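Local coordinates for F5/8 type C domain protein (Clostridium perfringens, PDB 7JRM) that probably binds carbohydrate through a family 51 module, as part of a ZmpB O-glycopeptidase that recognises and hydrolyses mucin-type glycoproteins, at residues A[91-97]-A[133-139]; A[101-107]-A[125-131]; A[113-117]-A[183-187]; A[293-299]-A[320-326]; A[310-314]-A[327-332]. One frame throughout, in Å; residues are numbered along the deposited sequence.

Contact 1 of 5, residues A[91-97]-A[133-139]; sequences WKSATIG and YSEIVYN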
# COMPACT_ATOMS: atom_id res chain seq x y z
N TRP A 91 10.97 38.59 2.92
CA TRP A 91 10.05 39.44 3.67
C TRP A 91 9.78 40.73 2.91
O TRP A 91 10.61 41.20 2.12
CB TRP A 91 10.61 39.75 5.06
CG TRP A 91 11.98 40.38 5.07
CD1 TRP A 91 12.32 41.61 4.59
CD2 TRP A 91 13.19 39.81 5.60
NE1 TRP A 91 13.66 41.85 4.79
CE2 TRP A 91 14.22 40.76 5.40
CE3 TRP A 91 13.50 38.60 6.22
CZ2 TRP A 91 15.53 40.52 5.80
CZ3 TRP A 91 14.80 38.37 6.62
CH2 TRP A 91 15.80 39.33 6.41
N LYS A 92 8.60 41.30 3.14
CA LYS A 92 8.28 42.59 2.54
C LYS A 92 9.04 43.72 3.22
O LYS A 92 9.40 44.70 2.56
CB LYS A 92 6.77 42.85 2.62
CG LYS A 92 5.92 41.74 2.02
CD LYS A 92 4.44 42.06 2.14
CE LYS A 92 3.92 42.73 0.88
NZ LYS A 92 2.86 43.73 1.18
N SER A 93 9.29 43.60 4.52
CA SER A 93 10.02 44.61 5.28
C SER A 93 10.50 43.97 6.57
O SER A 93 9.92 43.00 7.06
CB SER A 93 9.14 45.83 5.58
OG SER A 93 8.06 45.48 6.42
N ALA A 94 11.58 44.53 7.12
CA ALA A 94 12.16 44.00 8.35
C ALA A 94 12.84 45.12 9.11
O ALA A 94 13.70 45.82 8.56
CB ALA A 94 13.16 42.88 8.05
N THR A 95 12.46 45.29 10.37
CA THR A 95 13.14 46.19 11.29
C THR A 95 13.75 45.38 12.42
O THR A 95 13.29 44.28 12.73
CB THR A 95 12.18 47.24 11.87
OG1 THR A 95 11.25 46.61 12.75
CG2 THR A 95 11.42 47.94 10.75
N ILE A 96 14.81 45.92 13.02
CA ILE A 96 15.54 45.22 14.07
C ILE A 96 16.22 46.25 14.95
O ILE A 96 16.78 47.24 14.46
CB ILE A 96 16.55 44.21 13.45
CG1 ILE A 96 17.34 43.50 14.55
CG2 ILE A 96 17.47 44.91 12.46
CD1 ILE A 96 18.00 42.22 14.08
N GLY A 97 16.16 46.03 16.27
CA GLY A 97 16.70 47.00 17.20
C GLY A 97 18.22 47.05 17.22
O GLY A 97 18.80 48.11 17.48
N TYR A 133 13.91 45.93 19.29
CA TYR A 133 12.54 45.79 18.80
C TYR A 133 12.56 45.43 17.32
O TYR A 133 13.37 45.97 16.56
CB TYR A 133 11.76 47.10 19.03
CG TYR A 133 10.31 47.06 18.61
CD1 TYR A 133 9.92 47.52 17.35
CD2 TYR A 133 9.33 46.57 19.46
CE1 TYR A 133 8.60 47.49 16.96
CE2 TYR A 133 8.00 46.54 19.08
CZ TYR A 133 7.64 47.00 17.83
OH TYR A 133 6.32 46.97 17.44
N SER A 134 11.68 44.53 16.91
CA SER A 134 11.71 44.01 15.55
C SER A 134 10.30 43.86 15.00
O SER A 134 9.38 43.42 15.71
CB SER A 134 12.43 42.65 15.48
OG SER A 134 12.43 42.14 14.16
N GLU A 135 10.13 44.22 13.73
CA GLU A 135 8.88 44.04 13.00
C GLU A 135 9.22 43.49 11.62
O GLU A 135 9.85 44.18 10.82
CB GLU A 135 8.10 45.35 12.88
CG GLU A 135 7.34 45.75 14.14
CD GLU A 135 6.40 46.91 13.90
OE1 GLU A 135 6.27 47.34 12.74
OE2 GLU A 135 5.79 47.40 14.88
N ILE A 136 8.82 42.25 11.36
CA ILE A 136 9.10 41.58 10.09
C ILE A 136 7.77 41.20 9.46
O ILE A 136 6.96 40.51 10.08
CB ILE A 136 10.00 40.35 10.27
CG1 ILE A 136 11.25 40.72 11.08
CG2 ILE A 136 10.40 39.78 8.92
CD1 ILE A 136 12.19 39.56 11.32
N VAL A 137 7.55 41.65 8.22
CA VAL A 137 6.29 41.46 7.51
C VAL A 137 6.53 40.52 6.34
O VAL A 137 7.51 40.69 5.59
CB VAL A 137 5.71 42.80 7.04
CG1 VAL A 137 4.43 42.58 6.24
CG2 VAL A 137 5.45 43.72 8.23
N TYR A 138 5.64 39.54 6.17
CA TYR A 138 5.70 38.60 5.07
C TYR A 138 4.39 38.61 4.30
O TYR A 138 3.33 38.90 4.86
CB TYR A 138 5.97 37.17 5.57
CG TYR A 138 7.42 36.88 5.91
CD1 TYR A 138 7.90 37.07 7.19
CD2 TYR A 138 8.29 36.41 4.94
CE1 TYR A 138 9.22 36.80 7.51
CE2 TYR A 138 9.61 36.14 5.24
CZ TYR A 138 10.07 36.34 6.53
OH TYR A 138 11.38 36.07 6.84
N ASN A 139 4.48 38.30 3.01
CA ASN A 139 3.29 38.05 2.21
C ASN A 139 2.69 36.71 2.63
O ASN A 139 3.35 35.68 2.56
CB ASN A 139 3.63 38.05 0.72
CG ASN A 139 2.41 37.91 -0.17
OD1 ASN A 139 1.61 36.99 -0.02
ND2 ASN A 139 2.27 38.82 -1.13
O HOH W 1 8.74 45.61 8.94
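W91 lays its CB over one face of the Y138 ring, 3.8 Å from the ring centroid and 16° off the normal, a CH-pi contact. With CG between the backbone N and the carbonyl carbon (chi1 56°), the indole swings back over the strand: A94 CB lies against one of its faces and Y138 OH meets its edge in plane, 3.4 Å from CE3. I136 CG2 also touches W91 CB, at 3.9 Å. Strand 93-95 is the edge strand of a five-stranded antiparallel sheet in the NPCBM-type beta-sandwich, paired with strand 134-139, and a classic beta bulge sets K92 and S93 both against V137. K92 N donates to V137 O at 2.8 Å, while V137 N reaches S93 O almost straight (171°). On the face carrying S93, T95, E135 and V137, T95 and E135 run side by side, and E135 N donates to T95 OG1 (2.8 Å). At the far end S134 OG, also bonded to T130, donates to T95 O at 2.7 Å.

Contact 2 of 5, residues A[101-107]-A[125-131]; sequences VRKDRAV and AKGIGTH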
# COMPACT_ATOMS: atom_id res chain seq x y z
N VAL A 101 18.74 41.28 10.63
CA VAL A 101 17.97 40.05 10.60
C VAL A 101 18.69 39.02 9.74
O VAL A 101 19.15 39.33 8.64
CB VAL A 101 16.54 40.32 10.09
CG1 VAL A 101 15.73 39.04 10.09
CG2 VAL A 101 15.87 41.39 10.93
N ARG A 102 18.79 37.79 10.25
CA ARG A 102 19.51 36.72 9.58
C ARG A 102 18.57 35.56 9.28
O ARG A 102 17.75 35.18 10.12
CB ARG A 102 20.69 36.24 10.43
CG ARG A 102 21.85 37.21 10.48
CD ARG A 102 22.57 37.29 9.15
NE ARG A 102 23.14 36.01 8.75
CZ ARG A 102 24.32 35.56 9.15
NH1 ARG A 102 25.07 36.28 9.97
NH2 ARG A 102 24.76 34.38 8.73
N LYS A 103 18.71 34.99 8.09
CA LYS A 103 17.95 33.81 7.69
C LYS A 103 18.70 32.55 8.10
O LYS A 103 19.90 32.42 7.83
CB LYS A 103 17.71 33.81 6.18
CG LYS A 103 16.87 34.97 5.67
CD LYS A 103 16.52 34.79 4.21
CE LYS A 103 15.90 36.05 3.62
NZ LYS A 103 15.49 35.86 2.20
N ASP A 104 18.00 31.64 8.77
CA ASP A 104 18.51 30.34 9.20
C ASP A 104 19.66 30.45 10.21
O ASP A 104 20.28 29.43 10.54
CB ASP A 104 18.94 29.49 8.01
CG ASP A 104 17.77 29.09 7.12
OD1 ASP A 104 16.64 29.02 7.64
OD2 ASP A 104 17.99 28.85 5.92
N ARG A 105 19.96 31.65 10.70
CA ARG A 105 20.97 31.85 11.72
C ARG A 105 20.44 32.82 12.76
O ARG A 105 19.53 33.61 12.50
CB ARG A 105 22.29 32.39 11.13
CG ARG A 105 22.82 31.64 9.92
CD ARG A 105 23.28 30.24 10.28
NE ARG A 105 24.44 30.25 11.17
CZ ARG A 105 25.28 29.23 11.30
NH1 ARG A 105 25.09 28.12 10.61
NH2 ARG A 105 26.31 29.32 12.13
N ALA A 106 21.03 32.76 13.95
CA ALA A 106 20.72 33.74 14.98
C ALA A 106 21.30 35.10 14.59
O ALA A 106 22.09 35.23 13.66
CB ALA A 106 21.25 33.29 16.34
N VAL A 107 20.90 36.14 15.34
CA VAL A 107 21.36 37.49 15.03
C VAL A 107 22.86 37.61 15.26
O VAL A 107 23.53 38.45 14.64
CB VAL A 107 20.56 38.52 15.86
CG1 VAL A 107 20.93 38.44 17.33
CG2 VAL A 107 20.80 39.93 15.32
N ALA A 125 17.93 24.30 12.17
CA ALA A 125 18.59 24.66 10.93
C ALA A 125 17.86 25.79 10.21
O ALA A 125 18.48 26.54 9.45
CB ALA A 125 18.71 23.44 10.01
N LYS A 126 16.56 25.93 10.46
CA LYS A 126 15.73 26.91 9.78
C LYS A 126 15.08 27.85 10.80
O LYS A 126 14.79 27.46 11.93
CB LYS A 126 14.64 26.23 8.95
CG LYS A 126 15.14 25.04 8.14
CD LYS A 126 15.99 25.49 6.96
CE LYS A 126 15.14 26.17 5.90
NZ LYS A 126 15.97 26.90 4.91
N GLY A 127 14.86 29.08 10.38
CA GLY A 127 14.21 30.06 11.21
C GLY A 127 14.70 31.46 10.88
O GLY A 127 15.42 31.67 9.91
N ILE A 128 14.30 32.41 11.73
CA ILE A 128 14.64 33.82 11.57
C ILE A 128 15.22 34.31 12.88
O ILE A 128 14.56 34.25 13.92
CB ILE A 128 13.42 34.66 11.17
CG1 ILE A 128 12.82 34.16 9.86
CG2 ILE A 128 13.80 36.13 11.06
CD1 ILE A 128 13.72 34.34 8.66
N GLY A 129 16.46 34.80 12.84
CA GLY A 129 17.11 35.37 13.99
C GLY A 129 17.05 36.88 13.93
O GLY A 129 17.54 37.50 12.99
N THR A 130 16.44 37.48 14.96
CA THR A 130 16.22 38.92 14.98
C THR A 130 16.55 39.44 16.38
O THR A 130 17.13 38.73 17.21
CB THR A 130 14.79 39.27 14.55
OG1 THR A 130 14.68 40.68 14.34
CG2 THR A 130 13.78 38.82 15.60
N HIS A 131 16.17 40.69 16.63
CA HIS A 131 16.54 41.38 17.86
C HIS A 131 15.50 42.47 18.12
O HIS A 131 15.19 43.25 17.22
CB HIS A 131 17.94 41.99 17.74
CG HIS A 131 18.55 42.41 19.04
ND1 HIS A 131 17.98 43.38 19.84
CD2 HIS A 131 19.68 42.01 19.67
CE1 HIS A 131 18.74 43.55 20.91
NE2 HIS A 131 19.77 42.73 20.83
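A short antiparallel ladder in the NPCBM beta-sandwich joins strand 102-103 to strand 127-131, which pairs on its other side with strand 215-224. R102 and G129 form the hydrogen-bonded pair, R102 N to G129 O and G129 N to R102 O both at 3.0 Å. D104 N extends the ladder to G127 O at 2.8 Å, and the chain then doubles back through R105 and A106 over G129. There the CA atoms of G129 and A106 are 4.1 Å apart, and R105 O lies 3.3 Å from G129 CA. G127 adopts phi 150°, a backbone shape suited to glycine. V101 CG1 touches I128 CG2 at 3.6 Å; I128 continues onto I136, Y138 and W218, filling the space between the sheets. The polar end of the ladder is held by D104, whose OD1 accepts from G127 N through its anti lone pair and also bonds S87. K126 forms salt bridges with both D88 and D104. Bent at chi2 and chi3, its chain curls back beside the D104 side chain, and NZ meets OD2 of D104 on the syn side at 3.0 Å, 26° out of the carboxylate plane.

Contact 3 of 5, residues A[113-117]-A[183-187]; sequences RLLNE and IDTPK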
# COMPACT_ATOMS: atom_id res chain seq x y z
N ARG A 113 19.34 28.60 18.35
CA ARG A 113 19.34 27.70 19.50
C ARG A 113 18.38 28.23 20.55
O ARG A 113 18.47 29.39 20.96
CB ARG A 113 20.74 27.56 20.09
CG ARG A 113 21.71 26.81 19.19
CD ARG A 113 23.14 26.89 19.71
NE ARG A 113 23.61 28.26 19.85
CZ ARG A 113 24.23 28.73 20.93
NH1 ARG A 113 24.46 27.93 21.96
NH2 ARG A 113 24.62 30.00 20.97
N LEU A 114 17.46 27.37 20.99
CA LEU A 114 16.49 27.71 22.02
C LEU A 114 16.56 26.68 23.14
O LEU A 114 17.26 25.67 23.03
CB LEU A 114 15.06 27.77 21.45
CG LEU A 114 14.81 28.86 20.40
CD1 LEU A 114 13.35 28.85 19.97
CD2 LEU A 114 15.21 30.22 20.94
N LEU A 115 15.83 26.94 24.21
CA LEU A 115 15.83 26.08 25.39
C LEU A 115 14.59 25.19 25.39
O LEU A 115 13.48 25.65 25.10
CB LEU A 115 15.87 26.92 26.67
CG LEU A 115 15.99 26.15 27.99
CD1 LEU A 115 17.40 25.59 28.16
CD2 LEU A 115 15.62 27.04 29.17
N ASN A 116 14.79 23.92 25.71
CA ASN A 116 13.70 22.96 25.79
C ASN A 116 13.14 22.90 27.21
O ASN A 116 13.67 23.50 28.14
CB ASN A 116 14.18 21.57 25.35
CG ASN A 116 14.38 21.48 23.85
OD1 ASN A 116 13.61 22.03 23.07
ND2 ASN A 116 15.43 20.77 23.44
N GLU A 117 12.05 22.15 27.36
CA GLU A 117 11.41 22.02 28.66
C GLU A 117 12.30 21.29 29.66
O GLU A 117 12.27 21.59 30.86
CB GLU A 117 10.07 21.31 28.53
CG GLU A 117 9.08 21.64 29.64
CD GLU A 117 8.64 23.09 29.61
OE1 GLU A 117 8.39 23.62 28.50
OE2 GLU A 117 8.53 23.70 30.69
N ILE A 183 15.69 34.23 29.73
CA ILE A 183 16.75 33.32 29.29
C ILE A 183 16.36 31.87 29.59
O ILE A 183 16.51 30.98 28.75
CB ILE A 183 18.09 33.70 29.94
CG1 ILE A 183 18.62 34.99 29.34
CG2 ILE A 183 19.10 32.57 29.79
CD1 ILE A 183 19.80 35.57 30.08
N ASP A 184 15.86 31.62 30.80
CA ASP A 184 15.52 30.27 31.22
C ASP A 184 14.08 29.88 30.90
O ASP A 184 13.60 28.86 31.41
CB ASP A 184 15.79 30.11 32.72
CG ASP A 184 14.99 31.08 33.57
OD1 ASP A 184 14.50 32.09 33.03
OD2 ASP A 184 14.86 30.83 34.79
N THR A 185 13.39 30.65 30.08
CA THR A 185 12.04 30.29 29.67
C THR A 185 12.10 29.29 28.51
O THR A 185 12.66 29.62 27.46
CB THR A 185 11.24 31.52 29.24
OG1 THR A 185 11.29 32.51 30.28
CG2 THR A 185 9.79 31.15 28.97
N PRO A 186 11.57 28.08 28.67
CA PRO A 186 11.59 27.12 27.56
C PRO A 186 10.83 27.65 26.35
O PRO A 186 9.93 28.47 26.47
CB PRO A 186 10.90 25.88 28.15
CG PRO A 186 11.05 26.02 29.63
CD PRO A 186 11.00 27.50 29.90
N LYS A 187 11.22 27.16 25.18
CA LYS A 187 10.66 27.65 23.93
C LYS A 187 9.16 27.44 23.88
O LYS A 187 8.64 26.44 24.38
CB LYS A 187 11.34 26.97 22.74
CG LYS A 187 11.08 25.47 22.64
CD LYS A 187 11.77 24.86 21.43
CE LYS A 187 11.23 23.48 21.12
NZ LYS A 187 11.20 22.60 22.32
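K187 grips the end of strand 112-115 at two points. Its backbone N donates to L115 O at 2.7 Å with an N-H...O angle of 160°, and its NZ donates to N116 OD1 at 2.6 Å, tilted 21° from the plane of the amide carbonyl. CG of K187 sits between its own backbone N and carbonyl carbon (chi1 65°), which brings the aliphatic chain across L115 O; the final bend at chi4 then turns NZ onto the asparagine, alongside which the lysine runs. K187 CB also meets L114 CD1 at 3.9 Å, the two side chains crossing at about a right angle. P186 packs its CB and CG against the carboxylate of E117, with CB 3.4 Å from OE1. These residues join the hairpin of strands 112-115 and 121-124 to the connection between strands 173-182 and 188-193, within the NPCBM beta-sandwich. L115 reaches under that connection, its CD2 3.5 Å from D184 O. Further out, N116 ND2 donates to E122 OE1 and S120 OG across the hairpin, fixing which way the amide is turned and presenting OD1 to the lysine. K187 also makes a cation-pi contact with W149, and T185 OG1 bonds R182 N at the start of the connection.

Contact 4 of 5, residues A[293-299]-A[320-326]; sequences VDLNAVI and ITLGDMY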
# COMPACT_ATOMS: atom_id res chain seq x y z
N VAL A 293 -19.38 -16.99 -7.98
CA VAL A 293 -19.25 -18.35 -8.49
C VAL A 293 -20.57 -19.09 -8.27
O VAL A 293 -21.44 -18.63 -7.52
CB VAL A 293 -18.09 -19.11 -7.81
CG1 VAL A 293 -16.80 -18.32 -7.91
CG2 VAL A 293 -18.43 -19.42 -6.37
N ASP A 294 -20.72 -20.23 -8.94
CA ASP A 294 -21.87 -21.11 -8.74
C ASP A 294 -21.32 -22.48 -8.39
O ASP A 294 -20.94 -23.25 -9.28
CB ASP A 294 -22.76 -21.15 -9.98
CG ASP A 294 -23.99 -22.02 -9.80
OD1 ASP A 294 -24.31 -22.39 -8.65
OD2 ASP A 294 -24.64 -22.35 -10.81
N LEU A 295 -21.28 -22.80 -7.10
CA LEU A 295 -20.77 -24.08 -6.64
C LEU A 295 -21.66 -25.25 -7.04
O LEU A 295 -21.29 -26.40 -6.79
CB LEU A 295 -20.58 -24.07 -5.13
CG LEU A 295 -19.60 -23.03 -4.57
CD1 LEU A 295 -19.40 -23.24 -3.07
CD2 LEU A 295 -18.27 -23.08 -5.31
N ASN A 296 -22.82 -25.00 -7.65
CA ASN A 296 -23.73 -26.05 -8.09
C ASN A 296 -23.67 -26.31 -9.59
O ASN A 296 -24.26 -27.30 -10.04
CB ASN A 296 -25.17 -25.69 -7.69
CG ASN A 296 -25.34 -25.52 -6.20
OD1 ASN A 296 -25.89 -24.53 -5.73
ND2 ASN A 296 -24.86 -26.50 -5.43
N ALA A 297 -23.00 -25.46 -10.36
CA ALA A 297 -22.94 -25.65 -11.80
C ALA A 297 -22.15 -26.90 -12.16
O ALA A 297 -21.12 -27.20 -11.55
CB ALA A 297 -22.31 -24.42 -12.47
N VAL A 298 -22.65 -27.64 -13.15
CA VAL A 298 -22.02 -28.89 -13.56
C VAL A 298 -20.79 -28.58 -14.40
O VAL A 298 -20.79 -27.68 -15.24
CB VAL A 298 -23.02 -29.77 -14.33
CG1 VAL A 298 -23.65 -28.99 -15.48
CG2 VAL A 298 -22.35 -31.04 -14.84
N ILE A 299 -19.71 -29.33 -14.16
CA ILE A 299 -18.47 -29.21 -14.91
C ILE A 299 -18.49 -30.24 -16.03
O ILE A 299 -18.82 -31.41 -15.81
CB ILE A 299 -17.25 -29.40 -14.00
CG1 ILE A 299 -17.26 -28.38 -12.87
CG2 ILE A 299 -15.96 -29.31 -14.80
CD1 ILE A 299 -17.33 -26.94 -13.34
N ILE A 320 -20.44 -33.79 -11.45
CA ILE A 320 -19.43 -33.19 -10.58
C ILE A 320 -19.55 -31.68 -10.71
O ILE A 320 -19.48 -31.13 -11.82
CB ILE A 320 -18.02 -33.67 -10.95
CG1 ILE A 320 -17.87 -35.17 -10.67
CG2 ILE A 320 -16.97 -32.88 -10.18
CD1 ILE A 320 -18.04 -35.54 -9.21
N THR A 321 -19.72 -31.00 -9.58
CA THR A 321 -19.95 -29.57 -9.55
C THR A 321 -18.65 -28.81 -9.34
O THR A 321 -17.61 -29.38 -9.01
CB THR A 321 -20.96 -29.22 -8.45
OG1 THR A 321 -20.31 -29.28 -7.17
CG2 THR A 321 -22.13 -30.20 -8.46
N LEU A 322 -18.72 -27.49 -9.54
CA LEU A 322 -17.57 -26.64 -9.23
C LEU A 322 -17.26 -26.68 -7.74
O LEU A 322 -16.08 -26.69 -7.35
CB LEU A 322 -17.85 -25.20 -9.68
CG LEU A 322 -16.70 -24.20 -9.55
CD1 LEU A 322 -15.60 -24.52 -10.55
CD2 LEU A 322 -17.21 -22.78 -9.76
N GLY A 323 -18.29 -26.71 -6.90
CA GLY A 323 -18.07 -26.91 -5.47
C GLY A 323 -17.37 -28.22 -5.18
O GLY A 323 -16.52 -28.30 -4.29
N ASP A 324 -17.72 -29.27 -5.93
CA ASP A 324 -16.98 -30.52 -5.85
C ASP A 324 -15.53 -30.32 -6.29
O ASP A 324 -14.60 -30.79 -5.63
CB ASP A 324 -17.64 -31.59 -6.71
CG ASP A 324 -18.90 -32.16 -6.08
OD1 ASP A 324 -18.92 -32.32 -4.84
OD2 ASP A 324 -19.86 -32.44 -6.83
N MET A 325 -15.32 -29.59 -7.39
CA MET A 325 -13.97 -29.38 -7.90
C MET A 325 -13.14 -28.55 -6.92
O MET A 325 -11.95 -28.82 -6.73
CB MET A 325 -14.02 -28.70 -9.26
CG MET A 325 -14.67 -29.54 -10.35
SD MET A 325 -13.76 -31.05 -10.70
CE MET A 325 -12.15 -30.39 -11.13
N TYR A 326 -13.75 -27.55 -6.29
CA TYR A 326 -13.03 -26.72 -5.32
C TYR A 326 -12.59 -27.51 -4.10
O TYR A 326 -11.69 -27.06 -3.37
CB TYR A 326 -13.90 -25.54 -4.88
CG TYR A 326 -13.93 -24.39 -5.85
CD1 TYR A 326 -13.30 -24.47 -7.08
CD2 TYR A 326 -14.60 -23.21 -5.54
CE1 TYR A 326 -13.32 -23.41 -7.98
CE2 TYR A 326 -14.63 -22.14 -6.42
CZ TYR A 326 -13.99 -22.25 -7.64
OH TYR A 326 -14.02 -21.20 -8.52
O HOH W 2 -19.96 -33.79 -14.05
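This surface contact folds the loop between helices 273-288 and 304-314 over the N-terminus of helix 322-326, where T321 is the N-cap and forms a capping box with D324. D324 N donates to T321 OG1 at 2.9 Å and T321 N to D324 OD2 at 3.1 Å; that carboxylate also salt-bridges K316. The loop carbonyls take up N-H groups of the first turn. L295 O accepts from both G323 N (3.0 Å) and T321 OG1 (3.1 Å), the hydroxyl coming nearly along the C=O axis, while A297 O accepts from L322 N. I299 N donates to I320 O (3.0 Å, 166°), bridging the backbones at V298 and T321. A type I turn from D294 to A297, with an Asx turn at D294, brings these carbonyls round to the helix. G323, without a side chain, lies close against L295, whose CB is 3.8 Å from G323 CA. I299 CG1 touches M325 CG, the I299 and L322 side chains cross obliquely, and L295 CD2 meets Y326 CD2 at 3.7 Å.

Contact 5 of 5, residues A[310-314]-A[327-332]; sequences IQNQL and SLTTLT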
# COMPACT_ATOMS: atom_id res chain seq x y z
N ILE A 310 -12.80 -38.88 -10.20
CA ILE A 310 -13.23 -37.85 -9.26
C ILE A 310 -14.35 -38.36 -8.37
O ILE A 310 -14.41 -38.06 -7.18
CB ILE A 310 -13.64 -36.57 -10.02
CG1 ILE A 310 -12.42 -35.95 -10.71
CG2 ILE A 310 -14.29 -35.56 -9.09
CD1 ILE A 310 -12.76 -34.80 -11.64
N GLN A 311 -15.26 -39.17 -8.94
CA GLN A 311 -16.35 -39.73 -8.15
C GLN A 311 -15.82 -40.68 -7.08
O GLN A 311 -16.37 -40.74 -5.97
CB GLN A 311 -17.34 -40.45 -9.06
CG GLN A 311 -18.33 -39.53 -9.76
CD GLN A 311 -19.10 -40.23 -10.86
OE1 GLN A 311 -18.75 -41.33 -11.28
NE2 GLN A 311 -20.15 -39.58 -11.35
N ASN A 312 -14.76 -41.42 -7.39
CA ASN A 312 -14.17 -42.32 -6.40
C ASN A 312 -13.52 -41.54 -5.27
O ASN A 312 -13.56 -41.97 -4.11
CB ASN A 312 -13.15 -43.24 -7.07
CG ASN A 312 -13.77 -44.54 -7.55
OD1 ASN A 312 -14.39 -45.27 -6.78
ND2 ASN A 312 -13.59 -44.85 -8.83
N GLN A 313 -12.91 -40.40 -5.58
CA GLN A 313 -12.23 -39.61 -4.56
C GLN A 313 -13.23 -38.88 -3.66
O GLN A 313 -12.97 -38.70 -2.47
CB GLN A 313 -11.27 -38.62 -5.21
CG GLN A 313 -10.33 -37.93 -4.24
CD GLN A 313 -8.98 -38.62 -4.14
OE1 GLN A 313 -8.47 -39.14 -5.14
NE2 GLN A 313 -8.40 -38.63 -2.95
N LEU A 314 -14.36 -38.45 -4.21
CA LEU A 314 -15.33 -37.65 -3.48
C LEU A 314 -16.51 -38.45 -2.95
O LEU A 314 -17.30 -37.90 -2.18
CB LEU A 314 -15.85 -36.51 -4.36
CG LEU A 314 -14.85 -35.39 -4.67
CD1 LEU A 314 -15.45 -34.40 -5.66
CD2 LEU A 314 -14.43 -34.69 -3.39
N SER A 327 -13.19 -28.68 -3.85
CA SER A 327 -12.89 -29.46 -2.66
C SER A 327 -11.75 -30.45 -2.84
O SER A 327 -11.32 -31.06 -1.86
CB SER A 327 -14.15 -30.21 -2.21
OG SER A 327 -14.19 -31.52 -2.75
N LEU A 328 -11.24 -30.63 -4.06
CA LEU A 328 -10.12 -31.53 -4.28
C LEU A 328 -8.83 -30.90 -3.78
O LEU A 328 -8.39 -29.87 -4.30
CB LEU A 328 -9.98 -31.90 -5.76
CG LEU A 328 -10.92 -32.90 -6.44
CD1 LEU A 328 -11.18 -34.11 -5.55
CD2 LEU A 328 -12.22 -32.26 -6.91
N THR A 329 -8.22 -31.53 -2.78
CA THR A 329 -6.85 -31.23 -2.40
C THR A 329 -5.88 -32.31 -2.86
O THR A 329 -4.70 -32.02 -3.06
CB THR A 329 -6.73 -31.06 -0.88
OG1 THR A 329 -7.06 -32.30 -0.23
CG2 THR A 329 -7.66 -29.97 -0.39
N THR A 330 -6.36 -33.54 -3.02
CA THR A 330 -5.58 -34.63 -3.58
C THR A 330 -6.49 -35.44 -4.50
O THR A 330 -7.70 -35.52 -4.28
CB THR A 330 -5.00 -35.54 -2.48
OG1 THR A 330 -4.31 -36.64 -3.08
CG2 THR A 330 -6.10 -36.06 -1.57
N LEU A 331 -5.90 -36.02 -5.54
CA LEU A 331 -6.67 -36.75 -6.53
C LEU A 331 -5.81 -37.84 -7.15
O LEU A 331 -4.66 -37.59 -7.52
CB LEU A 331 -7.21 -35.81 -7.61
CG LEU A 331 -8.12 -36.44 -8.67
CD1 LEU A 331 -9.37 -37.02 -8.03
CD2 LEU A 331 -8.49 -35.42 -9.73
N THR A 332 -6.38 -39.04 -7.26
CA THR A 332 -5.72 -40.17 -7.90
C THR A 332 -6.49 -40.54 -9.16
O THR A 332 -7.72 -40.68 -9.13
CB THR A 332 -5.65 -41.37 -6.95
OG1 THR A 332 -4.77 -41.08 -5.87
CG2 THR A 332 -5.15 -42.61 -7.69
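Q313 OE1 accepts from the backbone N of T332 at 3.0 Å, the N-H...O angle being 145°. CG lies opposite the backbone N across the CA-CB bond, and the bend that follows at chi2 (95°) carries the amide off the helix and across strand 330-332. The glutamine thus lies over the strand backbone: OE1 is 3.3 Å from L331 CA, CD is 3.4 Å from T330 O, and NE2 rests against T330 CG2 with the two side chains at about a right angle. Beneath it, Q313 CB packs on L331 CD1 at 3.8 Å, and L331 CD2 meets I310 CG1 one turn earlier in the helix. L314, next in the helix, packs on L328. Its CD2 touches L328 CD1 at 3.9 Å, the leucines crossing at about a right angle, and the same methyl lies near S327 OG, a hydroxyl already bonded to D324 O. L328 CD2 turns back to I310 CG2, closing an apolar cluster of I310, L314, L328 and L331. The 310-314 turn of the helix and strand 330-332 run at 130° to each other, 8.1 Å apart at closest. Strand 330-332 is an outermost strand and begins a parallel ladder with 350-352 and then 372-384, as in a leucine-rich repeat, while I310 and L314 also lean on helix 322-326 through M325 and D324.

In the fold
Contacts 1, 2 and 3 lie in the NPCBM/NEW2 region, contacts 4 and 5 on the opposite side of the chain's centre, about 73 to 84 Å away between centres. Contact 2 is nested within the loop closed by contact 1; the two touch, about 12 Å apart between centres, and consecutive strands 127-131 and 134-139 pass from one sheet to the other. Contact 3 crosses both along the chain and lies about 16 Å from contact 2 between centres. Contacts 4 and 5 follow later, their segments alternating and centres about 13 Å apart, and there helix 304-314 packs on helix 322-326 beside strand 330-332. Helices 232-242, 251-270 and 273-288 come between the groups, consistent with separate modules in an elongated protein.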